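Local coordinates for capsid protein (Infectious hypodermal and hematopoietic necrosis virus, PDB 3N7X) that forms the icosahedral capsid of a shrimp densovirus from sixty copies of a beta-barrel subunit and binds calcium, at residues M105-G110 with G222-T227. Residues are numbered along the deposited sequence; the frame is centred on the assembly and turned at random.
Sequences MMKTYG and GGEIPT
Gly223 N donates a nearly straight hydrogen bond of 3.2 Å to Lys107 O, tying loop 222-227, which follows strand 220-221, to the last turn of helix 97-109. The N-H meets a carbonyl lone pair, with a C=O...N angle of 114°. Gly110, the first residue past the helix, has positive phi, and its CA lies 4.5 Å from Gly222 CA.

The Lys107 and Glu224 side chains run side by side, pointing the same way. Lys107 chi1 (176°) sets CG beside Glu224 CG. Lys107 CB, CG and CD pack there, with CD 3.8 Å from Glu224 CG, and the bend at chi3 (61°) turns CE away. Lys107 NZ and Glu224 OE2 stand 4.5 Å apart, too far for a salt bridge. A water joins them, accepting from Lys107 NZ at 3.1 Å and donating to Glu224 OE2 at 2.9 Å.

Met106 and Ile225 cross at about a right angle, with Met106 CE 3.6 Å from Ile225 CD1. Both also touch Trp111, whose NE1 bonds to Gly223 O. Tyr84 and Tyr99 hydroxyls anchor the Ile225 backbone. Met105 and Tyr109 pack on Met101 of a second subunit.

The contact thus pairs a buried apolar touch with a water-bridged charge pair, whose attraction is probably modest, and one direct hydrogen bond between loop and helix end.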
# COMPACT_ATOMS: atom_id res chain seq x y z
N MET A 105 47.26 27.05 -83.79
CA MET A 105 47.48 26.89 -82.36
C MET A 105 47.83 25.44 -82.03
O MET A 105 48.74 25.18 -81.25
CB MET A 105 46.24 27.33 -81.59
CG MET A 105 46.52 27.75 -80.16
SD MET A 105 45.01 28.13 -79.26
CE MET A 105 44.52 29.62 -80.08
N MET A 106 47.10 24.50 -82.63
CA MET A 106 47.35 23.08 -82.42
C MET A 106 48.79 22.76 -82.77
O MET A 106 49.53 22.18 -81.98
CB MET A 106 46.50 22.23 -83.34
CG MET A 106 45.07 22.10 -82.99
SD MET A 106 44.34 21.09 -84.28
CE MET A 106 45.11 19.49 -83.96
N LYS A 107 49.14 23.11 -84.00
CA LYS A 107 50.45 22.85 -84.54
C LYS A 107 51.58 23.31 -83.64
O LYS A 107 52.53 22.56 -83.39
CB LYS A 107 50.59 23.55 -85.90
CG LYS A 107 51.98 23.43 -86.51
CD LYS A 107 52.15 24.34 -87.73
CE LYS A 107 51.98 25.81 -87.34
NZ LYS A 107 52.17 26.74 -88.50
N THR A 108 51.47 24.53 -83.13
CA THR A 108 52.52 25.08 -82.31
C THR A 108 52.50 24.79 -80.82
O THR A 108 53.54 24.54 -80.22
CB THR A 108 52.57 26.61 -82.48
OG1 THR A 108 52.73 26.92 -83.87
CG2 THR A 108 53.72 27.20 -81.68
N TYR A 109 51.32 24.81 -80.21
CA TYR A 109 51.26 24.61 -78.77
C TYR A 109 50.81 23.26 -78.25
O TYR A 109 50.93 22.99 -77.06
CB TYR A 109 50.44 25.74 -78.16
CG TYR A 109 51.09 27.08 -78.44
CD1 TYR A 109 52.24 27.48 -77.77
CD2 TYR A 109 50.60 27.92 -79.45
CE1 TYR A 109 52.90 28.66 -78.08
CE2 TYR A 109 51.25 29.12 -79.78
CZ TYR A 109 52.40 29.48 -79.09
OH TYR A 109 53.07 30.64 -79.40
N GLY A 110 50.29 22.41 -79.13
CA GLY A 110 49.89 21.09 -78.67
C GLY A 110 48.41 20.79 -78.49
O GLY A 110 47.59 21.70 -78.27
N GLY A 222 52.06 17.71 -80.93
CA GLY A 222 52.15 18.85 -81.82
C GLY A 222 51.97 18.51 -83.29
O GLY A 222 51.80 17.34 -83.65
N GLY A 223 52.00 19.54 -84.14
CA GLY A 223 51.87 19.35 -85.57
C GLY A 223 50.45 19.40 -86.09
O GLY A 223 49.49 19.26 -85.32
N GLU A 224 50.30 19.60 -87.39
CA GLU A 224 48.99 19.65 -88.02
C GLU A 224 48.58 18.23 -88.39
O GLU A 224 49.37 17.29 -88.26
CB GLU A 224 49.02 20.47 -89.31
CG GLU A 224 49.81 21.75 -89.27
CD GLU A 224 49.77 22.49 -90.61
OE1 GLU A 224 49.86 21.81 -91.66
OE2 GLU A 224 49.66 23.73 -90.61
N ILE A 225 47.35 18.08 -88.84
CA ILE A 225 46.86 16.79 -89.30
C ILE A 225 46.70 17.01 -90.80
O ILE A 225 45.70 17.55 -91.27
CB ILE A 225 45.50 16.42 -88.65
CG1 ILE A 225 45.72 15.96 -87.20
CG2 ILE A 225 44.85 15.27 -89.41
CD1 ILE A 225 46.24 17.02 -86.28
N PRO A 226 47.72 16.61 -91.57
CA PRO A 226 47.77 16.75 -93.03
C PRO A 226 46.72 15.97 -93.79
O PRO A 226 45.98 15.17 -93.25
CB PRO A 226 49.18 16.28 -93.36
CG PRO A 226 49.37 15.17 -92.38
CD PRO A 226 48.85 15.79 -91.09
N THR A 227 46.70 16.22 -95.09
CA THR A 227 45.77 15.58 -95.99
C THR A 227 46.45 14.40 -96.66
O THR A 227 45.81 13.59 -97.34
CB THR A 227 45.34 16.59 -97.06
OG1 THR A 227 44.29 16.03 -97.84
CG2 THR A 227 46.52 16.92 -97.98
O HOH W 1 49.25 26.35 -89.45